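Local coordinates for DBF2 kinase activator protein MOB1 (Saccharomyces cerevisiae, PDB 2HJN) that binds and activates the protein kinase DBF2, allowing its phosphorylation by CDC15 in late anaphase within the mitotic exit network, at residues 24-29 against 92-97; 85-90 against 142-147; 113-118 against 223-228. All coordinates share one frame; numbering follows the deposited sequence.

Contact 1 of 3, residues 24-29 against 92-97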
loop_
_atom_site.group_PDB
_atom_site.type_symbol
_atom_site.label_atom_id
_atom_site.label_comp_id
_atom_site.label_asym_id
_atom_site.label_seq_id
_atom_site.Cartn_x
_atom_site.Cartn_y
_atom_site.Cartn_z
ATOM N N PHE A 24 3.404 17.877 5.966
ATOM C CA PHE A 24 4.788 17.682 5.540
ATOM C C PHE A 24 5.261 16.220 5.531
ATOM O O PHE A 24 6.472 16.003 5.561
ATOM C CB PHE A 24 5.736 18.584 6.373
ATOM C CG PHE A 24 5.282 20.034 6.434
ATOM C CD1 PHE A 24 5.386 20.860 5.303
ATOM C CD2 PHE A 24 4.715 20.549 7.601
ATOM C CE1 PHE A 24 4.915 22.193 5.328
ATOM C CE2 PHE A 24 4.258 21.880 7.659
ATOM C CZ PHE A 24 4.356 22.698 6.524
ATOM N N ASN A 25 4.321 15.258 5.453
ATOM C CA ASN A 25 4.595 13.850 5.136
ATOM C C ASN A 25 4.777 13.621 3.627
ATOM O O ASN A 25 4.291 14.385 2.816
ATOM C CB ASN A 25 3.448 12.928 5.626
ATOM C CG ASN A 25 3.117 13.115 7.081
ATOM O OD1 ASN A 25 3.909 13.666 7.867
ATOM N ND2 ASN A 25 1.911 12.687 7.455
ATOM N N TYR A 26 5.417 12.517 3.257
ATOM C CA TYR A 26 5.579 12.134 1.855
ATOM C C TYR A 26 4.195 12.035 1.156
ATOM O O TYR A 26 3.270 11.436 1.714
ATOM C CB TYR A 26 6.326 10.789 1.767
ATOM C CG TYR A 26 6.405 10.253 0.340
ATOM C CD1 TYR A 26 7.119 10.947 -0.644
ATOM C CD2 TYR A 26 5.721 9.093 -0.046
ATOM C CE1 TYR A 26 7.162 10.497 -1.991
ATOM C CE2 TYR A 26 5.783 8.628 -1.410
ATOM C CZ TYR A 26 6.491 9.343 -2.352
ATOM O OH TYR A 26 6.589 8.927 -3.667
ATOM N N THR A 27 4.071 12.721 -0.000
ATOM C CA THR A 27 2.922 12.581 -0.932
ATOM C C THR A 27 3.183 11.557 -2.066
ATOM O O THR A 27 4.056 11.743 -2.906
ATOM C CB THR A 27 2.485 13.968 -1.537
ATOM O OG1 THR A 27 2.279 14.908 -0.474
ATOM C CG2 THR A 27 1.151 13.836 -2.323
ATOM N N PRO A 28 2.429 10.428 -2.084
ATOM C CA PRO A 28 2.702 9.492 -3.174
ATOM C C PRO A 28 2.308 10.025 -4.559
ATOM O O PRO A 28 1.458 10.892 -4.669
ATOM C CB PRO A 28 1.908 8.219 -2.756
ATOM C CG PRO A 28 1.662 8.400 -1.206
ATOM C CD PRO A 28 1.409 9.915 -1.151
ATOM N N SER A 29 3.007 9.574 -5.594
ATOM C CA SER A 29 2.680 9.793 -6.990
ATOM C C SER A 29 3.148 8.561 -7.787
ATOM O O SER A 29 4.326 8.238 -7.819
ATOM C CB SER A 29 3.371 11.038 -7.589
ATOM O OG SER A 29 3.029 11.218 -8.979
HETATM N N MSE A 92 4.495 2.769 -3.501
HETATM C CA MSE A 92 3.383 2.058 -2.841
HETATM C C MSE A 92 3.732 1.713 -1.388
HETATM O O MSE A 92 2.906 1.913 -0.472
HETATM C CB MSE A 92 2.959 0.806 -3.654
HETATM C CG MSE A 92 1.873 -0.085 -2.931
HETATM SE SE MSE A 92 2.671 -1.291 -1.600
HETATM C CE MSE A 92 3.585 -2.389 -2.927
ATOM N N LEU A 93 4.965 1.273 -1.157
ATOM C CA LEU A 93 5.415 0.917 0.200
ATOM C C LEU A 93 5.567 2.143 1.132
ATOM O O LEU A 93 5.114 2.113 2.269
ATOM C CB LEU A 93 6.688 0.080 0.133
ATOM C CG LEU A 93 6.534 -1.370 -0.400
ATOM C CD1 LEU A 93 7.903 -1.866 -0.834
ATOM C CD2 LEU A 93 5.906 -2.359 0.614
ATOM N N TYR A 94 6.147 3.246 0.650
ATOM C CA TYR A 94 6.203 4.490 1.494
ATOM C C TYR A 94 4.845 5.059 1.747
ATOM O O TYR A 94 4.518 5.512 2.854
ATOM C CB TYR A 94 7.177 5.546 0.926
ATOM C CG TYR A 94 8.026 6.184 1.990
ATOM C CD1 TYR A 94 9.318 5.734 2.232
ATOM C CD2 TYR A 94 7.537 7.216 2.782
ATOM C CE1 TYR A 94 10.097 6.294 3.237
ATOM C CE2 TYR A 94 8.335 7.817 3.807
ATOM C CZ TYR A 94 9.604 7.341 4.017
ATOM O OH TYR A 94 10.397 7.898 4.981
ATOM N N GLY A 95 4.012 4.975 0.752
ATOM C CA GLY A 95 2.650 5.449 0.847
ATOM C C GLY A 95 1.866 4.734 1.909
ATOM O O GLY A 95 0.986 5.318 2.499
ATOM N N SER A 96 2.130 3.450 2.123
ATOM C CA SER A 96 1.396 2.691 3.136
ATOM C C SER A 96 1.678 3.161 4.579
ATOM O O SER A 96 0.815 3.070 5.478
ATOM C CB SER A 96 1.667 1.175 2.989
ATOM O OG SER A 96 2.924 0.817 3.539
ATOM N N ILE A 97 2.877 3.689 4.798
ATOM C CA ILE A 97 3.277 4.085 6.154
ATOM C C ILE A 97 3.514 5.594 6.327
ATOM O O ILE A 97 4.014 6.030 7.377
ATOM C CB ILE A 97 4.473 3.234 6.690
ATOM C CG1 ILE A 97 5.645 3.183 5.687
ATOM C CG2 ILE A 97 3.995 1.837 6.976
ATOM C CD1 ILE A 97 6.635 4.311 5.799
#

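Contact 2 of 3, residues 85-90 against 142-147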
loop_
_atom_site.group_PDB
_atom_site.type_symbol
_atom_site.label_atom_id
_atom_site.label_comp_id
_atom_site.label_asym_id
_atom_site.label_seq_id
_atom_site.Cartn_x
_atom_site.Cartn_y
_atom_site.Cartn_z
ATOM N N ASP A 85 9.348 0.533 -12.699
ATOM C CA ASP A 85 8.670 -0.448 -11.827
ATOM C C ASP A 85 9.193 -0.430 -10.379
ATOM O O ASP A 85 8.400 -0.568 -9.456
ATOM C CB ASP A 85 8.831 -1.874 -12.349
ATOM C CG ASP A 85 8.071 -2.131 -13.676
ATOM O OD1 ASP A 85 7.154 -1.322 -14.054
ATOM O OD2 ASP A 85 8.400 -3.170 -14.322
ATOM N N PHE A 86 10.498 -0.291 -10.163
ATOM C CA PHE A 86 11.010 -0.267 -8.774
ATOM C C PHE A 86 10.602 0.987 -7.997
ATOM O O PHE A 86 10.279 0.954 -6.791
ATOM C CB PHE A 86 12.528 -0.422 -8.746
ATOM C CG PHE A 86 12.998 -1.810 -9.133
ATOM C CD1 PHE A 86 12.270 -2.924 -8.771
ATOM C CD2 PHE A 86 14.165 -1.979 -9.864
ATOM C CE1 PHE A 86 12.694 -4.221 -9.147
ATOM C CE2 PHE A 86 14.610 -3.272 -10.237
ATOM C CZ PHE A 86 13.871 -4.387 -9.897
ATOM N N TYR A 87 10.581 2.085 -8.727
ATOM C CA TYR A 87 10.103 3.374 -8.186
ATOM C C TYR A 87 8.642 3.187 -7.725
ATOM O O TYR A 87 8.227 3.631 -6.647
ATOM C CB TYR A 87 10.174 4.478 -9.265
ATOM C CG TYR A 87 9.295 5.664 -8.889
ATOM C CD1 TYR A 87 9.849 6.742 -8.199
ATOM C CD2 TYR A 87 7.910 5.684 -9.163
ATOM C CE1 TYR A 87 9.084 7.838 -7.825
ATOM C CE2 TYR A 87 7.121 6.772 -8.751
ATOM C CZ TYR A 87 7.736 7.840 -8.074
ATOM O OH TYR A 87 7.059 8.925 -7.597
ATOM N N ASN A 88 7.852 2.519 -8.552
ATOM C CA ASN A 88 6.437 2.367 -8.226
ATOM C C ASN A 88 6.181 1.450 -6.999
ATOM O O ASN A 88 5.281 1.720 -6.201
ATOM C CB ASN A 88 5.607 1.897 -9.488
ATOM C CG ASN A 88 5.197 3.036 -10.439
ATOM O OD1 ASN A 88 5.080 4.190 -10.059
ATOM N ND2 ASN A 88 4.893 2.666 -11.702
ATOM N N GLN A 89 6.967 0.380 -6.839
ATOM C CA GLN A 89 6.894 -0.455 -5.618
ATOM C C GLN A 89 7.281 0.353 -4.359
ATOM O O GLN A 89 6.646 0.221 -3.279
ATOM C CB GLN A 89 7.785 -1.727 -5.791
ATOM C CG GLN A 89 7.262 -2.653 -6.943
ATOM C CD GLN A 89 8.171 -3.811 -7.250
ATOM O OE1 GLN A 89 8.905 -4.272 -6.373
ATOM N NE2 GLN A 89 8.133 -4.309 -8.515
ATOM N N ILE A 90 8.293 1.222 -4.475
ATOM C CA ILE A 90 8.796 2.013 -3.289
ATOM C C ILE A 90 7.765 3.110 -2.947
ATOM O O ILE A 90 7.429 3.327 -1.793
ATOM C CB ILE A 90 10.188 2.612 -3.570
ATOM C CG1 ILE A 90 11.260 1.532 -3.568
ATOM C CG2 ILE A 90 10.552 3.663 -2.521
ATOM C CD1 ILE A 90 12.600 2.003 -4.317
ATOM N N TRP A 142 12.337 14.020 -7.812
ATOM C CA TRP A 142 13.520 14.060 -8.722
ATOM C C TRP A 142 13.538 12.838 -9.690
ATOM O O TRP A 142 13.843 12.975 -10.906
ATOM C CB TRP A 142 14.848 14.189 -7.936
ATOM C CG TRP A 142 16.068 14.130 -8.836
ATOM C CD1 TRP A 142 16.675 15.161 -9.497
ATOM C CD2 TRP A 142 16.786 12.955 -9.167
ATOM N NE1 TRP A 142 17.771 14.695 -10.209
ATOM C CE2 TRP A 142 17.848 13.334 -10.035
ATOM C CE3 TRP A 142 16.672 11.612 -8.774
ATOM C CZ2 TRP A 142 18.745 12.407 -10.562
ATOM C CZ3 TRP A 142 17.565 10.674 -9.340
ATOM C CH2 TRP A 142 18.603 11.085 -10.189
ATOM N N CYS A 143 13.211 11.648 -9.169
ATOM C CA CYS A 143 13.143 10.464 -10.044
ATOM C C CYS A 143 12.105 10.634 -11.165
ATOM O O CYS A 143 12.384 10.287 -12.318
ATOM C CB CYS A 143 12.865 9.175 -9.240
ATOM S SG CYS A 143 14.219 8.673 -8.183
ATOM N N GLN A 144 10.907 11.105 -10.809
ATOM C CA GLN A 144 9.848 11.376 -11.786
ATOM C C GLN A 144 10.273 12.397 -12.841
ATOM O O GLN A 144 9.956 12.231 -14.014
ATOM C CB GLN A 144 8.528 11.825 -11.110
ATOM C CG GLN A 144 7.902 10.742 -10.239
ATOM C CD GLN A 144 6.532 11.109 -9.782
ATOM O OE1 GLN A 144 6.380 11.989 -8.921
ATOM N NE2 GLN A 144 5.498 10.469 -10.382
ATOM N N ASP A 145 10.968 13.457 -12.424
ATOM C CA ASP A 145 11.538 14.396 -13.372
ATOM C C ASP A 145 12.527 13.738 -14.334
ATOM O O ASP A 145 12.567 14.117 -15.502
ATOM C CB ASP A 145 12.162 15.634 -12.689
ATOM C CG ASP A 145 11.124 16.511 -11.968
ATOM O OD1 ASP A 145 9.908 16.482 -12.308
ATOM O OD2 ASP A 145 11.542 17.243 -11.048
ATOM N N GLN A 146 13.310 12.741 -13.894
ATOM C CA GLN A 146 14.176 12.035 -14.867
ATOM C C GLN A 146 13.318 11.168 -15.791
ATOM O O GLN A 146 13.523 11.191 -17.006
ATOM C CB GLN A 146 15.260 11.175 -14.183
ATOM C CG GLN A 146 16.057 11.877 -13.068
ATOM C CD GLN A 146 16.477 13.358 -13.382
ATOM O OE1 GLN A 146 17.415 13.581 -14.161
ATOM N NE2 GLN A 146 15.816 14.359 -12.711
ATOM N N PHE A 147 12.342 10.422 -15.233
ATOM C CA PHE A 147 11.486 9.543 -16.086
ATOM C C PHE A 147 10.758 10.382 -17.149
ATOM O O PHE A 147 10.478 9.920 -18.267
ATOM C CB PHE A 147 10.448 8.746 -15.250
ATOM C CG PHE A 147 11.040 7.818 -14.212
ATOM C CD1 PHE A 147 10.460 7.722 -12.934
ATOM C CD2 PHE A 147 12.193 7.062 -14.479
ATOM C CE1 PHE A 147 10.999 6.878 -11.953
ATOM C CE2 PHE A 147 12.750 6.215 -13.492
ATOM C CZ PHE A 147 12.120 6.124 -12.204
#

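Contact 3 of 3, residues 113-118 against 223-228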
loop_
_atom_site.group_PDB
_atom_site.type_symbol
_atom_site.label_atom_id
_atom_site.label_comp_id
_atom_site.label_asym_id
_atom_site.label_seq_id
_atom_site.Cartn_x
_atom_site.Cartn_y
_atom_site.Cartn_z
ATOM N N ASN A 113 21.576 4.980 13.582
ATOM C CA ASN A 113 22.457 6.131 13.883
ATOM C C ASN A 113 23.878 6.123 13.261
ATOM O O ASN A 113 24.607 7.115 13.396
ATOM C CB ASN A 113 22.483 6.430 15.383
ATOM C CG ASN A 113 21.146 6.992 15.893
ATOM O OD1 ASN A 113 20.563 7.880 15.270
ATOM N ND2 ASN A 113 20.665 6.484 17.028
ATOM N N GLU A 114 24.252 5.070 12.535
ATOM C CA GLU A 114 25.543 5.057 11.828
ATOM C C GLU A 114 25.524 5.666 10.420
ATOM O O GLU A 114 26.596 5.936 9.875
ATOM C CB GLU A 114 26.190 3.645 11.759
ATOM C CG GLU A 114 26.163 2.775 13.082
ATOM C CD GLU A 114 26.398 3.526 14.393
ATOM O OE1 GLU A 114 27.558 3.880 14.694
ATOM O OE2 GLU A 114 25.428 3.708 15.173
ATOM N N TYR A 115 24.338 5.812 9.815
ATOM C CA TYR A 115 24.227 6.329 8.452
ATOM C C TYR A 115 23.218 7.452 8.368
ATOM O O TYR A 115 22.060 7.250 8.709
ATOM C CB TYR A 115 23.786 5.230 7.476
ATOM C CG TYR A 115 24.800 4.124 7.349
ATOM C CD1 TYR A 115 24.842 3.082 8.260
ATOM C CD2 TYR A 115 25.744 4.145 6.327
ATOM C CE1 TYR A 115 25.811 2.067 8.159
ATOM C CE2 TYR A 115 26.721 3.150 6.225
ATOM C CZ TYR A 115 26.742 2.124 7.123
ATOM O OH TYR A 115 27.714 1.149 6.973
ATOM N N GLU A 116 23.666 8.615 7.908
ATOM C CA GLU A 116 22.774 9.747 7.588
ATOM C C GLU A 116 22.910 10.070 6.089
ATOM O O GLU A 116 24.048 10.135 5.571
ATOM C CB GLU A 116 23.066 10.973 8.486
ATOM C CG GLU A 116 22.244 12.151 8.014
ATOM C CD GLU A 116 22.208 13.359 8.902
ATOM O OE1 GLU A 116 23.040 13.481 9.838
ATOM O OE2 GLU A 116 21.340 14.225 8.606
ATOM N N TYR A 117 21.793 10.221 5.377
ATOM C CA TYR A 117 21.831 10.587 3.953
ATOM C C TYR A 117 21.405 12.014 3.716
ATOM O O TYR A 117 20.453 12.468 4.308
ATOM C CB TYR A 117 20.968 9.636 3.089
ATOM C CG TYR A 117 21.322 8.188 3.316
ATOM C CD1 TYR A 117 20.488 7.357 4.031
ATOM C CD2 TYR A 117 22.531 7.669 2.840
ATOM C CE1 TYR A 117 20.852 5.992 4.244
ATOM C CE2 TYR A 117 22.872 6.356 3.015
ATOM C CZ TYR A 117 22.053 5.528 3.726
ATOM O OH TYR A 117 22.425 4.217 3.923
ATOM N N LEU A 118 22.107 12.705 2.827
ATOM C CA LEU A 118 21.978 14.147 2.650
ATOM C C LEU A 118 21.449 14.479 1.263
ATOM O O LEU A 118 21.585 13.660 0.335
ATOM C CB LEU A 118 23.352 14.827 2.868
ATOM C CG LEU A 118 24.195 14.475 4.077
ATOM C CD1 LEU A 118 25.619 15.109 3.993
ATOM C CD2 LEU A 118 23.546 14.880 5.370
ATOM N N PHE A 223 24.995 -0.874 -0.299
ATOM C CA PHE A 223 24.000 -1.400 0.637
ATOM C C PHE A 223 24.055 -0.915 2.092
ATOM O O PHE A 223 23.146 -1.198 2.850
ATOM C CB PHE A 223 24.055 -2.926 0.667
ATOM C CG PHE A 223 23.938 -3.573 -0.672
ATOM C CD1 PHE A 223 24.692 -4.709 -0.965
ATOM C CD2 PHE A 223 23.076 -3.074 -1.639
ATOM C CE1 PHE A 223 24.584 -5.327 -2.198
ATOM C CE2 PHE A 223 22.969 -3.698 -2.896
ATOM C CZ PHE A 223 23.725 -4.819 -3.164
ATOM N N GLY A 224 25.120 -0.216 2.461
ATOM C CA GLY A 224 25.317 0.396 3.794
ATOM C C GLY A 224 24.957 -0.514 4.954
ATOM O O GLY A 224 25.551 -1.580 5.118
ATOM N N PRO A 225 23.918 -0.135 5.732
ATOM C CA PRO A 225 23.531 -0.937 6.890
ATOM C C PRO A 225 22.766 -2.216 6.532
ATOM O O PRO A 225 22.644 -3.103 7.396
ATOM C CB PRO A 225 22.622 0.025 7.684
ATOM C CG PRO A 225 21.950 0.825 6.587
ATOM C CD PRO A 225 23.056 1.058 5.579
ATOM N N LEU A 226 22.244 -2.327 5.305
ATOM C CA LEU A 226 21.460 -3.507 4.951
ATOM C C LEU A 226 22.303 -4.695 4.359
ATOM O O LEU A 226 21.742 -5.682 3.911
ATOM C CB LEU A 226 20.235 -3.151 4.070
ATOM C CG LEU A 226 19.086 -2.262 4.618
ATOM C CD1 LEU A 226 17.923 -2.229 3.631
ATOM C CD2 LEU A 226 18.597 -2.740 6.001
ATOM N N LEU A 227 23.628 -4.588 4.376
ATOM C CA LEU A 227 24.482 -5.666 3.811
ATOM C C LEU A 227 24.116 -7.078 4.240
ATOM O O LEU A 227 24.027 -7.934 3.385
ATOM C CB LEU A 227 25.986 -5.422 4.034
ATOM C CG LEU A 227 26.808 -6.494 3.302
ATOM C CD1 LEU A 227 26.648 -6.332 1.774
ATOM C CD2 LEU A 227 28.255 -6.510 3.720
ATOM N N GLU A 228 23.887 -7.317 5.544
ATOM C CA GLU A 228 23.490 -8.653 6.055
ATOM C C GLU A 228 22.127 -9.063 5.556
ATOM O O GLU A 228 21.878 -10.237 5.227
ATOM C CB GLU A 228 23.474 -8.703 7.609
ATOM C CG GLU A 228 23.101 -10.105 8.186
ATOM C CD GLU A 228 23.174 -10.198 9.710
ATOM O OE1 GLU A 228 23.433 -9.166 10.365
ATOM O OE2 GLU A 228 22.964 -11.303 10.279
#

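Contact 1 of 3, residues 24-29 against 92-97
Tyr26 and Tyr94 meet obliquely, CD2 against CD2, with Tyr26 CD2 and Tyr94 CD2 3.8 Å apart as the nearest pair. The ring centroids are 5.6 Å apart and the planes are inclined by 78°, an oblique crossing. The overlap reaches back to the beta carbons: Tyr94 CB lies 4.0 Å from Tyr26 CD2, and Tyr26 CB in turn packs against Tyr94 CD2, which places each ring against the root of the other side chain. Tyr26 is set for this by its first torsion, which holds CG beside the carbonyl carbon and anti to N (chi1 174°), directing the ring to the helix.

The second point of contact is smaller. Pro28 sets the CG corner of its ring 3.7 Å from Gly95 CA, and here the two backbones come nearest, at 5.7 Å between Pro28 CA and Gly95 CA. A beta carbon at Gly95 would stand only about 3.2 Å from Pro28 CG, which suggests that the close approach relies on the absence of a side chain.

In the fold, this is an irregular N-terminal segment laid against the last turns of helix 75-97, beside the zinc site. The Tyr94 side chain comes within about 4 Å of the zinc ion, which is bound by Cys101, Cys106, His183 and His188, and it touches Cys101 and His183 as second-shell packing.

The phenol end of Tyr26 is satisfied beyond the ring pair, hydrogen-bonding to Asn91 OD1 and to Arg141 NH2. Ile97 CD1 covers one face of the Tyr94 ring, 4.2 Å above its centre.

Contact 2 of 3, residues 85-90 against 142-147
Tyr87 carries its side of the interface alone, meeting Phe147, Cys143 and Gln144 along the length of its side chain. The buried, apolar part is at the root of the ring. Phe147 CE1 comes to 3.7 Å from both Tyr87 CB and Tyr87 CG, and the rings form an offset edge-to-face pair in which Phe147 turns its edge to the face of Tyr87, with planes 81° apart. Next along, Cys143 CB sits 4.0 Å from Tyr87 CD1. The first torsion of Tyr87 (chi1 162°) swings the ring beside its own carbonyl carbon and directs it toward the other helix.

These helices, 75-97 and 132-147, run antiparallel in the all-helical core of the Mob1/phocein fold. Their segment axes approach no nearer than 11.5 Å, at 152° between directions, and the separation is spanned by Tyr87 and Phe147.

Toward Gln144 the contact is close but partly exposed and polar, and the two side chains form no bond with each other. Tyr87 OH lies 3.1 Å from Gln144 CD, but its 3.4 Å approach to Gln144 OE1 has a poor angle for a hydrogen bond. Each end bonds elsewhere: the phenol to Ser29 O and Arg141 NH2, the amide through OE1 to Arg141 NE and through NE2 to Ser29 OG and Gln31 OE1. With a leucine in place of Tyr87, Phe147 would probably lose the aromatic face its edge meets, and Ser29 O and Arg141 NH2 would be left without their phenol partner. Gln144 CG reaches to 3.6 Å from Tyr87 CZ.

Contact 3 of 3, residues 113-118 against 223-228
Pro225 rests on the ring of Tyr115 in a CH-pi contact: its CD lies 3.8 Å from the ring centroid, only 10° off the normal. The fit is broader than one methylene, since Pro225 CB also comes to 3.8 Å from Tyr115 CD1. The first torsion of Tyr115 (chi1 -64°) turns CG away from the carbonyl carbon and presents the ring broadside to the proline.

Tyr117, two residues on and also directed to the 223-228 segment, comes from the opposite direction to Pro225 and meets it with its hydroxyl, Tyr117 OH lying 3.6 Å from Pro225 CD. The same CD thus touches a ring face and a phenol oxygen from different residues.

Tyr115 and Tyr117 belong to strand 115-117, paired antiparallel with strand 4-6, and alternation along the strand puts both on one side of this small two-stranded antiparallel sheet. Facing them is the 3-10 turn that leads into helix 227-233, with Leu226 at the N-cap position.

At the far end of the Tyr115 ring, OH reaches Gly224 C at 3.8 Å. Gly224 has a positive phi (45°), and a beta carbon there would point to the strand and crowd Tyr117 OH and Pro225 CD.

From the N terminus, strand 4-6 pairs with strand 115-117, and the chain then runs on to residues 24-29. Contact 1 closes the first long loop, laying this irregular segment on the end of helix 75-97. Contact 2 opens earlier on that helix, before contact 1 has closed, so the two cross; it ties the helix to 132-147. They also touch in space, at Ser29. Contact 3 opens after contact 1 has closed but inside contact 2, crossing the latter, and joins strand 115-117 to the turn before C-terminal helix 227-233. Its centre lies about 21 Å from both other centres.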